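2',5'-phosphodiesterase 12 (Homo sapiens, PDB 4Z0V) is a two-domain member of the endonuclease/exonuclease/phosphatase family, joining an N-terminal domain to a DNase I-like alpha/beta sandwich with a bound magnesium ion. Local coordinates at residues 264-269 / 306-311; 126-131 / 321-326; 62-67 / 195-200; 22-27 / 166-171. All coordinates share one frame; numbering follows the deposited sequence.

Overall arrangement
Contacts 1 and 2 are buried inside the DNase I-like domain, whereas contacts 3 and 4 join that domain to the N-terminal domain. Both of the first pair reach the same seven-stranded sheet: contact 2 joins it to the other sheet of the sandwich, and contact 1 lays helix 295-316 on its other side, with Phe324 touching Leu266 and Ile309. Their chemistry is mostly apolar. The domain interface, by contrast, mixes charge with packing. Contact 3, at the surface, has a salt bridge, and contact 4, more buried, uses a lysine over an aromatic face plus bridging waters. These two touch through Phe199 and Thr171, with centres 9 Å apart.

Contact 1 (264-269 / 306-311); sequences SVLQVS and LAHIRH
The imidazole of His308 is the flat group here, and two aliphatic side chains of the strand meet it at the same atom, CD2. Val268 CG2 comes to the ring's edge, near its plane, 4.0 Å from His308 CD2. Leu266 CD2 approaches that carbon obliquely, at 3.9 Å. The histidine's CB points toward the strand, and CG lies anti to the backbone N (chi1 -177°). Beside the ring, Ile309 CG1 adds a looser aliphatic contact, 4.3 Å from Leu266 CD2. Leucine and valine suit the strand because alternate residues, 266 and 268, point toward the helix, while Gln267 between them points away and bonds to Thr215 and Asn285.

In the DNase I-like sandwich this is the packing of a helix on a sheet. The local helix and strand segments are 17° from parallel, with axes 10.5 Å apart, a usual spacing for a helix on a sheet. Ala284 of the next strand and Phe324 of the one beyond help to enclose Ile309.

Histidine can serve in this apolar layer because its carbon side faces the strand and its polar NE2 is bonded to the backbone O of His228. As a carbonyl can only accept, NE2 probably carries the proton, and that bond should help hold the ring's rotation while CD2 remains available for packing.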
loop_
_atom_site.group_PDB
_atom_site.type_symbol
_atom_site.label_atom_id
_atom_site.label_comp_id
_atom_site.label_asym_id
_atom_site.label_seq_id
_atom_site.Cartn_x
_atom_site.Cartn_y
_atom_site.Cartn_z
ATOM N N SER A 264 -16.387 0.046 -5.036
ATOM C CA SER A 264 -15.016 0.496 -5.353
ATOM C C SER A 264 -14.840 2.013 -5.107
ATOM O O SER A 264 -15.714 2.838 -5.426
ATOM C CB SER A 264 -14.626 0.129 -6.779
ATOM O OG SER A 264 -15.198 -1.107 -7.188
ATOM N N VAL A 265 -13.685 2.342 -4.515
ATOM C CA VAL A 265 -13.317 3.686 -4.135
ATOM C C VAL A 265 -11.992 4.094 -4.798
ATOM O O VAL A 265 -11.194 3.263 -5.277
ATOM C CB VAL A 265 -13.245 3.840 -2.576
ATOM C CG1 VAL A 265 -14.633 3.638 -1.927
ATOM C CG2 VAL A 265 -12.212 2.881 -1.971
ATOM N N LEU A 266 -11.803 5.407 -4.844
ATOM C CA LEU A 266 -10.614 6.073 -5.366
ATOM C C LEU A 266 -10.093 7.018 -4.315
ATOM O O LEU A 266 -10.816 7.899 -3.853
ATOM C CB LEU A 266 -10.975 6.863 -6.638
ATOM C CG LEU A 266 -9.799 7.666 -7.253
ATOM C CD1 LEU A 266 -8.692 6.723 -7.763
ATOM C CD2 LEU A 266 -10.294 8.566 -8.373
ATOM N N GLN A 267 -8.852 6.849 -3.940
ATOM C CA GLN A 267 -8.230 7.723 -2.948
ATOM C C GLN A 267 -7.365 8.719 -3.705
ATOM O O GLN A 267 -6.614 8.336 -4.616
ATOM C CB GLN A 267 -7.422 6.848 -1.991
ATOM C CG GLN A 267 -6.597 7.589 -0.947
ATOM C CD GLN A 267 -5.954 6.579 -0.013
ATOM O OE1 GLN A 267 -5.183 5.698 -0.442
ATOM N NE2 GLN A 267 -6.312 6.657 1.263
ATOM N N VAL A 268 -7.500 10.002 -3.391
ATOM C CA VAL A 268 -6.727 11.014 -4.080
ATOM C C VAL A 268 -6.148 11.936 -3.024
ATOM O O VAL A 268 -6.900 12.501 -2.214
ATOM C CB VAL A 268 -7.520 11.802 -5.150
ATOM C CG1 VAL A 268 -6.648 12.888 -5.779
ATOM C CG2 VAL A 268 -8.098 10.889 -6.244
ATOM N N SER A 269 -4.840 12.131 -3.094
ATOM C CA SER A 269 -4.129 13.009 -2.155
ATOM C C SER A 269 -3.216 13.944 -2.928
ATOM O O SER A 269 -2.416 13.475 -3.743
ATOM C CB SER A 269 -3.307 12.164 -1.184
ATOM O OG SER A 269 -4.070 11.091 -0.649
ATOM N N LEU A 306 -10.295 8.883 -14.132
ATOM C CA LEU A 306 -9.488 9.837 -14.899
ATOM C C LEU A 306 -10.155 11.214 -14.989
ATOM O O LEU A 306 -9.441 12.215 -14.861
ATOM C CB LEU A 306 -9.139 9.290 -16.293
ATOM C CG LEU A 306 -8.191 8.059 -16.307
ATOM C CD1 LEU A 306 -7.931 7.585 -17.763
ATOM C CD2 LEU A 306 -6.843 8.350 -15.587
ATOM N N ALA A 307 -11.492 11.269 -15.120
ATOM C CA ALA A 307 -12.232 12.545 -15.145
ATOM C C ALA A 307 -12.129 13.225 -13.773
ATOM O O ALA A 307 -11.985 14.438 -13.704
ATOM C CB ALA A 307 -13.695 12.323 -15.520
ATOM N N HIS A 308 -12.211 12.442 -12.692
ATOM C CA HIS A 308 -12.055 12.984 -11.350
ATOM C C HIS A 308 -10.627 13.530 -11.145
ATOM O O HIS A 308 -10.450 14.631 -10.630
ATOM C CB HIS A 308 -12.374 11.927 -10.259
ATOM C CG HIS A 308 -12.293 12.519 -8.884
ATOM N ND1 HIS A 308 -13.131 13.562 -8.495
ATOM C CD2 HIS A 308 -11.441 12.241 -7.867
ATOM C CE1 HIS A 308 -12.783 13.864 -7.252
ATOM N NE2 HIS A 308 -11.764 13.106 -6.833
ATOM N N ILE A 309 -9.622 12.764 -11.552
ATOM C CA ILE A 309 -8.225 13.177 -11.381
ATOM C C ILE A 309 -7.937 14.414 -12.249
ATOM O O ILE A 309 -7.208 15.315 -11.800
ATOM C CB ILE A 309 -7.272 11.994 -11.685
ATOM C CG1 ILE A 309 -7.401 10.912 -10.575
ATOM C CG2 ILE A 309 -5.835 12.490 -11.790
ATOM C CD1 ILE A 309 -6.886 9.505 -10.994
ATOM N N ARG A 310 -8.557 14.489 -13.450
ATOM C CA ARG A 310 -8.398 15.661 -14.321
ATOM C C ARG A 310 -8.970 16.898 -13.605
ATOM O O ARG A 310 -8.346 17.952 -13.597
ATOM C CB ARG A 310 -9.102 15.404 -15.688
ATOM C CG ARG A 310 -9.101 16.574 -16.702
ATOM C CD ARG A 310 -7.729 17.028 -17.168
ATOM N NE ARG A 310 -7.096 16.046 -18.052
ATOM C CZ ARG A 310 -5.812 16.057 -18.393
ATOM N NH1 ARG A 310 -4.998 16.994 -17.919
ATOM N NH2 ARG A 310 -5.324 15.114 -19.182
ATOM N N HIS A 311 -10.122 16.741 -12.958
ATOM C CA HIS A 311 -10.750 17.840 -12.224
ATOM C C HIS A 311 -9.849 18.299 -11.092
ATOM O O HIS A 311 -9.616 19.495 -10.933
ATOM C CB HIS A 311 -12.112 17.403 -11.657
ATOM C CG HIS A 311 -12.752 18.419 -10.768
ATOM N ND1 HIS A 311 -13.181 19.635 -11.257
ATOM C CD2 HIS A 311 -13.044 18.349 -9.448
ATOM C CE1 HIS A 311 -13.714 20.272 -10.223
ATOM N NE2 HIS A 311 -13.665 19.530 -9.117
#

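Contact 2 (126-131 / 321-326); sequences IRTVSY and PVIFCG
Thr128 and Ser130 meet Ile323 and Cys325 in the core of the DNase I-like beta sandwich, where two sheets lie face to face. Strand 125-132 belongs to the six-stranded sheet and strand 322-327 to the seven-stranded one. The two segments run in similar directions, 29° apart, and their axes come as close as 6.6 Å. Small side chains make such an approach possible: serine, threonine and cysteine are short enough for the strands to come this near where Ser130 faces Cys325.

The methyl of Thr128, with CG2 anti to the backbone N, touches two neighbouring groups of the other strand, Cys325 SG at 3.8 Å and Ile323 CG2 at 4.0 Å. At the wider end Ile126 CD1 reaches Ile323 CD1 at 4.3 Å, two long branched side chains spanning the greater separation there. The threonine hydroxyl gives a weak bond to Ile126 O of its own strand, a partial satisfaction of a buried polar atom. Ile394 and Leu437, on adjoining strands of the two sheets, continue this layer.

Gly326 has backbone angles (161/166) at which a CB would press on the preceding carbonyl oxygen, a backbone shape that only glycine takes up easily. A bound magnesium ion lies about 12 Å from this residue, too far for direct coordination. Ser130 OG has two weak partners, Gln181 and, across the contact, Gly326 N. That hydroxyl oxygen touches Cys325 CB at 3.6 Å and accepts the bent hydrogen bond from Gly326 N at 3.3 Å.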
loop_
_atom_site.group_PDB
_atom_site.type_symbol
_atom_site.label_atom_id
_atom_site.label_comp_id
_atom_site.label_asym_id
_atom_site.label_seq_id
_atom_site.Cartn_x
_atom_site.Cartn_y
_atom_site.Cartn_z
ATOM N N ILE A 126 11.377 10.268 -6.615
ATOM C CA ILE A 126 10.213 9.844 -5.861
ATOM C C ILE A 126 10.195 8.337 -5.920
ATOM O O ILE A 126 9.823 7.778 -6.961
ATOM C CB ILE A 126 8.857 10.437 -6.354
ATOM C CG1 ILE A 126 8.910 11.971 -6.575
ATOM C CG2 ILE A 126 7.698 10.013 -5.392
ATOM C CD1 ILE A 126 7.630 12.495 -7.383
ATOM N N ARG A 127 10.593 7.667 -4.839
ATOM C CA ARG A 127 10.475 6.211 -4.811
ATOM C C ARG A 127 8.999 5.882 -4.516
ATOM O O ARG A 127 8.482 6.221 -3.450
ATOM C CB ARG A 127 11.406 5.573 -3.776
ATOM C CG ARG A 127 11.254 4.051 -3.746
ATOM C CD ARG A 127 12.371 3.383 -2.993
ATOM N NE ARG A 127 13.629 3.485 -3.740
ATOM C CZ ARG A 127 14.834 3.605 -3.195
ATOM N NH1 ARG A 127 14.976 3.615 -1.871
ATOM N NH2 ARG A 127 15.906 3.723 -3.967
ATOM N N THR A 128 8.361 5.145 -5.417
ATOM C CA THR A 128 6.916 4.888 -5.335
ATOM C C THR A 128 6.648 3.402 -5.261
ATOM O O THR A 128 7.333 2.605 -5.923
ATOM C CB THR A 128 6.247 5.525 -6.580
ATOM O OG1 THR A 128 6.596 6.908 -6.630
ATOM C CG2 THR A 128 4.724 5.425 -6.536
ATOM N N VAL A 129 5.724 3.017 -4.346
ATOM C CA VAL A 129 5.349 1.614 -4.142
ATOM C C VAL A 129 3.859 1.469 -4.385
ATOM O O VAL A 129 3.091 2.330 -3.949
ATOM C CB VAL A 129 5.687 1.169 -2.678
ATOM C CG1 VAL A 129 5.173 -0.259 -2.397
ATOM C CG2 VAL A 129 7.192 1.280 -2.383
ATOM N N SER A 130 3.430 0.369 -4.996
ATOM C CA SER A 130 1.992 0.022 -5.091
ATOM C C SER A 130 1.886 -1.417 -4.677
ATOM O O SER A 130 2.599 -2.271 -5.229
ATOM C CB SER A 130 1.394 0.263 -6.477
ATOM O OG SER A 130 -0.000 -0.032 -6.443
ATOM N N TYR A 131 1.019 -1.707 -3.680
ATOM C CA TYR A 131 0.995 -3.086 -3.169
ATOM C C TYR A 131 -0.354 -3.470 -2.599
ATOM O O TYR A 131 -0.840 -2.793 -1.704
ATOM C CB TYR A 131 2.047 -3.145 -2.040
ATOM C CG TYR A 131 2.480 -4.484 -1.475
ATOM C CD1 TYR A 131 2.200 -5.677 -2.147
ATOM C CD2 TYR A 131 3.288 -4.551 -0.333
ATOM C CE1 TYR A 131 2.713 -6.896 -1.697
ATOM C CE2 TYR A 131 3.786 -5.768 0.136
ATOM C CZ TYR A 131 3.516 -6.936 -0.563
ATOM O OH TYR A 131 4.053 -8.125 -0.122
ATOM N N PRO A 321 1.087 17.431 -11.883
ATOM C CA PRO A 321 1.238 16.088 -12.451
ATOM C C PRO A 321 0.619 15.003 -11.582
ATOM O O PRO A 321 0.253 15.261 -10.444
ATOM C CB PRO A 321 2.748 15.929 -12.587
ATOM C CG PRO A 321 3.313 16.777 -11.519
ATOM C CD PRO A 321 2.377 17.945 -11.366
ATOM N N VAL A 322 0.490 13.801 -12.142
ATOM C CA VAL A 322 -0.210 12.692 -11.495
ATOM C C VAL A 322 0.601 11.413 -11.412
ATOM O O VAL A 322 1.362 11.066 -12.314
ATOM C CB VAL A 322 -1.530 12.424 -12.321
ATOM C CG1 VAL A 322 -2.254 11.154 -11.849
ATOM C CG2 VAL A 322 -2.480 13.628 -12.274
ATOM N N ILE A 323 0.404 10.687 -10.295
ATOM C CA ILE A 323 0.866 9.315 -10.089
ATOM C C ILE A 323 -0.410 8.568 -9.793
ATOM O O ILE A 323 -1.161 9.005 -8.919
ATOM C CB ILE A 323 1.932 9.114 -8.977
ATOM C CG1 ILE A 323 3.259 9.800 -9.333
ATOM C CG2 ILE A 323 2.164 7.598 -8.711
ATOM C CD1 ILE A 323 4.185 9.952 -8.122
ATOM N N PHE A 324 -0.692 7.495 -10.517
ATOM C CA PHE A 324 -1.908 6.718 -10.265
ATOM C C PHE A 324 -1.539 5.250 -10.046
ATOM O O PHE A 324 -1.221 4.510 -10.989
ATOM C CB PHE A 324 -2.906 6.896 -11.433
ATOM C CG PHE A 324 -4.315 6.361 -11.284
ATOM C CD1 PHE A 324 -4.726 5.722 -10.110
ATOM C CD2 PHE A 324 -5.242 6.507 -12.309
ATOM C CE1 PHE A 324 -6.046 5.264 -9.965
ATOM C CE2 PHE A 324 -6.559 6.039 -12.164
ATOM C CZ PHE A 324 -6.948 5.410 -10.996
ATOM N N CYS A 325 -1.550 4.846 -8.777
ATOM C CA CYS A 325 -1.251 3.482 -8.346
ATOM C C CYS A 325 -2.523 2.693 -8.226
ATOM O O CYS A 325 -3.580 3.261 -7.978
ATOM C CB CYS A 325 -0.546 3.519 -6.989
ATOM S SG CYS A 325 1.088 4.286 -7.014
ATOM N N GLY A 326 -2.399 1.379 -8.195
ATOM C CA GLY A 326 -3.581 0.596 -7.872
ATOM C C GLY A 326 -3.545 -0.851 -8.258
ATOM O O GLY A 326 -2.636 -1.300 -8.957
#

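Contact 3 (62-67 / 195-200); sequences EERVYT and ALEAFG
Arg64 and Glu197 form a salt bridge between loop and helix. One carboxylate oxygen, OE1, takes both terminal nitrogens of the guanidinium. The bond from Arg64 NH2 to Glu197 OE1 is short and fairly straight, 2.7 Å with an N-H...O angle of 160°, and falls on the anti lone pair of the oxygen. The second, from Arg64 NH1 to the same OE1, is weak at 3.2 Å. OE1 lies at the guanidinium edge, in its plane, whereas the carboxylate plane is turned 76° from it, so this is not the flat two-oxygen pairing. Glu197 gets there with CG between the backbone N and the carbonyl carbon (chi1 76°), then extended. Arg64 is extended from CG to NE, a length that suits it to span from the loop to the helix. Its NH2 also bonds to Pro27 O.

The partners come from different domains: a loop of the N-terminal domain meets the C-terminal end of helix 185-198 in the DNase I-like domain. A Schellman motif ends that helix, with Gly200 at positive phi as its C-prime residue, Leu201 N bonded to Leu196 O and Gly200 N to Glu197 O.

Van der Waals contacts gather at Ala198, from Arg64 and Val65; its small size lets the loop approach the helix. Its CA lies over one face of the guanidinium, and its CB is 3.8 Å from Arg64 CD. On the loop's next residue, Val65 CG2 meets Ala198 CB at 3.3 Å, unusually close for two carbons. Val65 CG2 also reaches Phe199 CE1 obliquely at 4.0 Å, and the Phe199 ring packs in turn on Thr171 of helix 159-172.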
loop_
_atom_site.group_PDB
_atom_site.type_symbol
_atom_site.label_atom_id
_atom_site.label_comp_id
_atom_site.label_asym_id
_atom_site.label_seq_id
_atom_site.Cartn_x
_atom_site.Cartn_y
_atom_site.Cartn_z
ATOM N N GLU A 62 18.969 3.246 21.032
ATOM C CA GLU A 62 18.275 4.416 21.604
ATOM C C GLU A 62 17.251 4.981 20.648
ATOM O O GLU A 62 16.866 6.145 20.768
ATOM C CB GLU A 62 19.287 5.526 21.959
ATOM C CG GLU A 62 20.327 5.108 22.971
ATOM C CD GLU A 62 21.345 6.193 23.256
ATOM O OE1 GLU A 62 22.560 5.896 23.219
ATOM O OE2 GLU A 62 20.929 7.351 23.479
ATOM N N GLU A 63 16.799 4.162 19.713
ATOM C CA GLU A 63 15.841 4.506 18.673
ATOM C C GLU A 63 14.493 3.900 18.987
ATOM O O GLU A 63 14.402 2.940 19.745
ATOM C CB GLU A 63 16.312 3.971 17.308
ATOM C CG GLU A 63 17.793 4.125 17.012
ATOM C CD GLU A 63 18.120 5.246 16.052
ATOM O OE1 GLU A 63 18.429 6.365 16.524
ATOM O OE2 GLU A 63 18.063 5.005 14.824
ATOM N N ARG A 64 13.456 4.404 18.345
ATOM C CA ARG A 64 12.094 3.921 18.538
ATOM C C ARG A 64 11.975 2.442 18.111
ATOM O O ARG A 64 11.316 1.655 18.785
ATOM C CB ARG A 64 11.166 4.811 17.706
ATOM C CG ARG A 64 9.748 4.311 17.610
ATOM C CD ARG A 64 8.916 5.313 16.829
ATOM N NE ARG A 64 7.563 4.791 16.693
ATOM C CZ ARG A 64 6.501 5.528 16.411
ATOM N NH1 ARG A 64 6.625 6.837 16.227
ATOM N NH2 ARG A 64 5.309 4.965 16.308
ATOM N N VAL A 65 12.650 2.081 17.014
ATOM C CA VAL A 65 12.594 0.742 16.409
ATOM C C VAL A 65 13.786 -0.076 16.849
ATOM O O VAL A 65 14.909 0.429 16.924
ATOM C CB VAL A 65 12.535 0.877 14.852
ATOM C CG1 VAL A 65 12.540 -0.486 14.141
ATOM C CG2 VAL A 65 11.300 1.663 14.445
ATOM N N TYR A 66 13.542 -1.347 17.117
ATOM C CA TYR A 66 14.613 -2.284 17.471
ATOM C C TYR A 66 14.508 -3.483 16.559
ATOM O O TYR A 66 13.432 -4.058 16.472
ATOM C CB TYR A 66 14.461 -2.716 18.949
ATOM C CG TYR A 66 15.511 -3.701 19.401
ATOM C CD1 TYR A 66 16.789 -3.275 19.751
ATOM C CD2 TYR A 66 15.241 -5.067 19.448
ATOM C CE1 TYR A 66 17.782 -4.187 20.114
ATOM C CE2 TYR A 66 16.207 -5.983 19.876
ATOM C CZ TYR A 66 17.487 -5.540 20.172
ATOM O OH TYR A 66 18.451 -6.423 20.595
ATOM N N THR A 67 15.622 -3.917 15.946
ATOM C CA THR A 67 15.632 -5.130 15.112
ATOM C C THR A 67 16.413 -6.190 15.892
ATOM O O THR A 67 17.638 -6.074 16.042
ATOM C CB THR A 67 16.212 -4.873 13.702
ATOM O OG1 THR A 67 15.494 -3.808 13.110
ATOM C CG2 THR A 67 16.069 -6.084 12.783
ATOM N N ALA A 195 4.816 1.341 12.121
ATOM C CA ALA A 195 6.049 1.037 11.407
ATOM C C ALA A 195 6.463 2.189 10.506
ATOM O O ALA A 195 7.619 2.633 10.522
ATOM C CB ALA A 195 5.875 -0.229 10.571
ATOM N N LEU A 196 5.538 2.662 9.695
ATOM C CA LEU A 196 5.903 3.662 8.700
ATOM C C LEU A 196 6.144 5.027 9.324
ATOM O O LEU A 196 7.034 5.754 8.855
ATOM C CB LEU A 196 4.854 3.696 7.575
ATOM C CG LEU A 196 4.767 2.393 6.748
ATOM C CD1 LEU A 196 3.722 2.511 5.648
ATOM C CD2 LEU A 196 6.112 2.069 6.047
ATOM N N GLU A 197 5.433 5.375 10.411
ATOM C CA GLU A 197 5.779 6.665 11.011
ATOM C C GLU A 197 7.202 6.644 11.631
ATOM O O GLU A 197 7.911 7.647 11.568
ATOM C CB GLU A 197 4.718 7.166 11.999
ATOM C CG GLU A 197 4.636 6.542 13.364
ATOM C CD GLU A 197 3.556 7.186 14.228
ATOM O OE1 GLU A 197 3.512 6.851 15.431
ATOM O OE2 GLU A 197 2.796 8.058 13.731
ATOM N N ALA A 198 7.640 5.483 12.162
ATOM C CA ALA A 198 8.991 5.331 12.729
ATOM C C ALA A 198 10.079 5.566 11.671
ATOM O O ALA A 198 11.201 5.998 11.993
ATOM C CB ALA A 198 9.135 3.942 13.323
ATOM N N PHE A 199 9.738 5.295 10.404
ATOM C CA PHE A 199 10.658 5.463 9.287
ATOM C C PHE A 199 10.393 6.771 8.511
ATOM O O PHE A 199 10.952 6.943 7.437
ATOM C CB PHE A 199 10.602 4.219 8.354
ATOM C CG PHE A 199 11.344 3.034 8.938
ATOM C CD1 PHE A 199 10.756 2.236 9.919
ATOM C CD2 PHE A 199 12.653 2.749 8.547
ATOM C CE1 PHE A 199 11.437 1.140 10.458
ATOM C CE2 PHE A 199 13.343 1.664 9.088
ATOM C CZ PHE A 199 12.731 0.860 10.041
ATOM N N GLY A 200 9.582 7.677 9.068
ATOM C CA GLY A 200 9.384 9.008 8.498
ATOM C C GLY A 200 8.245 9.217 7.511
ATOM O O GLY A 200 8.223 10.241 6.830
#

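Contact 4 (22-27 / 166-171); sequences GFPVCP and IQKELT
Lys168, Pro24 and Gln167 carry most of the surface buried in this contact between the domains, in which helix 159-172 of the DNase I-like domain receives a loop of the N-terminal domain. Lys168 is fully extended, with CG anti to the backbone N (chi1 -176°), and crosses the Phe23 ring at about a right angle. Its CD makes a CH-pi contact over one face, 3.7 Å from the ring centroid, and its NZ a cation-pi contact over the face at 4.4 Å. A long aliphatic chain with a charged end suits both uses. NZ also donates to Gly22 O at 2.9 Å, from above the carbonyl plane, and positive phi favours glycine there.

Pro24 packs its ring on the helix, CD lying 3.8 Å from Lys168 CB, while its CG nears Thr171 OG1. That hydroxyl is turned back to Gln167 O, which also takes Thr171 N from the opposite face of its plane.

Gln167 reaches the loop largely through water, its amide offering both an acceptor and a donor. NE2 bonds directly to Ser191 O. One water contacts OE1, Pro24 O and Cys26 N; another accepts from Gln167 NE2 at 2.9 Å and donates to Cys26 O at 3.0 Å.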
loop_
_atom_site.group_PDB
_atom_site.type_symbol
_atom_site.label_atom_id
_atom_site.label_comp_id
_atom_site.label_asym_id
_atom_site.label_seq_id
_atom_site.Cartn_x
_atom_site.Cartn_y
_atom_site.Cartn_z
ATOM N N GLY A 22 15.731 -10.326 13.074
ATOM C CA GLY A 22 15.912 -9.713 11.758
ATOM C C GLY A 22 14.718 -8.945 11.230
ATOM O O GLY A 22 14.783 -8.398 10.117
ATOM N N PHE A 23 13.649 -8.838 12.043
ATOM C CA PHE A 23 12.412 -8.120 11.685
ATOM C C PHE A 23 12.237 -6.963 12.641
ATOM O O PHE A 23 12.333 -7.164 13.859
ATOM C CB PHE A 23 11.176 -9.038 11.696
ATOM C CG PHE A 23 11.164 -9.967 10.507
ATOM C CD1 PHE A 23 12.043 -11.045 10.436
ATOM C CD2 PHE A 23 10.336 -9.714 9.415
ATOM C CE1 PHE A 23 12.069 -11.872 9.315
ATOM C CE2 PHE A 23 10.358 -10.550 8.295
ATOM C CZ PHE A 23 11.245 -11.601 8.239
ATOM N N PRO A 24 12.019 -5.748 12.112
ATOM C CA PRO A 24 11.931 -4.572 12.994
ATOM C C PRO A 24 10.723 -4.607 13.909
ATOM O O PRO A 24 9.626 -4.923 13.469
ATOM C CB PRO A 24 11.859 -3.383 12.011
ATOM C CG PRO A 24 11.322 -3.971 10.726
ATOM C CD PRO A 24 11.930 -5.362 10.677
ATOM N N VAL A 25 10.943 -4.290 15.198
ATOM C CA VAL A 25 9.922 -4.204 16.244
ATOM C C VAL A 25 9.506 -2.742 16.276
ATOM O O VAL A 25 10.322 -1.886 16.653
ATOM C CB VAL A 25 10.444 -4.696 17.628
ATOM C CG1 VAL A 25 9.348 -4.567 18.687
ATOM C CG2 VAL A 25 10.940 -6.136 17.549
ATOM N N CYS A 26 8.276 -2.459 15.814
ATOM C CA CYS A 26 7.772 -1.095 15.645
ATOM C C CYS A 26 6.669 -0.807 16.647
ATOM O O CYS A 26 5.517 -1.181 16.430
ATOM C CB CYS A 26 7.295 -0.894 14.206
ATOM S SG CYS A 26 8.529 -1.334 12.960
ATOM N N PRO A 27 7.009 -0.176 17.779
ATOM C CA PRO A 27 5.981 0.081 18.786
ATOM C C PRO A 27 4.944 1.082 18.321
ATOM O O PRO A 27 5.277 2.029 17.609
ATOM C CB PRO A 27 6.767 0.665 19.969
ATOM C CG PRO A 27 8.029 1.193 19.395
ATOM C CD PRO A 27 8.331 0.327 18.202
ATOM N N ILE A 166 5.387 -7.651 6.153
ATOM C CA ILE A 166 4.959 -6.434 5.423
ATOM C C ILE A 166 5.662 -5.217 6.025
ATOM O O ILE A 166 6.113 -4.347 5.298
ATOM C CB ILE A 166 3.409 -6.291 5.442
ATOM C CG1 ILE A 166 2.751 -7.325 4.474
ATOM C CG2 ILE A 166 2.962 -4.852 5.065
ATOM C CD1 ILE A 166 1.246 -7.662 4.818
ATOM N N GLN A 167 5.811 -5.185 7.343
ATOM C CA GLN A 167 6.523 -4.091 7.984
ATOM C C GLN A 167 7.980 -4.083 7.551
ATOM O O GLN A 167 8.491 -3.034 7.157
ATOM C CB GLN A 167 6.425 -4.205 9.517
ATOM C CG GLN A 167 5.045 -3.787 10.060
ATOM C CD GLN A 167 5.036 -3.918 11.584
ATOM O OE1 GLN A 167 5.742 -4.734 12.161
ATOM N NE2 GLN A 167 4.252 -3.110 12.275
ATOM N N LYS A 168 8.629 -5.255 7.556
ATOM C CA LYS A 168 10.026 -5.340 7.134
ATOM C C LYS A 168 10.154 -4.952 5.645
ATOM O O LYS A 168 11.030 -4.187 5.269
ATOM C CB LYS A 168 10.586 -6.749 7.378
ATOM C CG LYS A 168 12.091 -6.802 7.028
ATOM C CD LYS A 168 12.761 -8.116 7.346
ATOM C CE LYS A 168 14.249 -8.050 7.011
ATOM N NZ LYS A 168 14.903 -9.333 7.419
ATOM N N GLU A 169 9.254 -5.472 4.833
ATOM C CA GLU A 169 9.246 -5.213 3.395
ATOM C C GLU A 169 9.115 -3.724 3.087
ATOM O O GLU A 169 9.946 -3.161 2.384
ATOM C CB GLU A 169 8.115 -5.986 2.714
ATOM C CG GLU A 169 8.133 -5.714 1.219
ATOM C CD GLU A 169 7.189 -6.575 0.422
ATOM O OE1 GLU A 169 7.176 -6.422 -0.820
ATOM O OE2 GLU A 169 6.458 -7.388 1.030
ATOM N N LEU A 170 8.041 -3.099 3.574
ATOM C CA LEU A 170 7.794 -1.707 3.278
ATOM C C LEU A 170 8.813 -0.792 3.862
ATOM O O LEU A 170 9.280 0.080 3.145
ATOM C CB LEU A 170 6.379 -1.302 3.747
ATOM C CG LEU A 170 5.256 -1.953 2.940
ATOM C CD1 LEU A 170 3.887 -1.499 3.477
ATOM C CD2 LEU A 170 5.372 -1.560 1.436
ATOM N N THR A 171 9.217 -0.983 5.123
ATOM C CA THR A 171 10.225 -0.076 5.692
ATOM C C THR A 171 11.572 -0.221 4.987
ATOM O O THR A 171 12.265 0.778 4.801
ATOM C CB THR A 171 10.365 -0.277 7.199
ATOM O OG1 THR A 171 10.809 -1.618 7.465
ATOM C CG2 THR A 171 9.029 0.039 7.967
HETATM O O HOH W 1 6.662 -4.507 14.707
HETATM O O HOH W 2 3.874 -3.303 15.184
#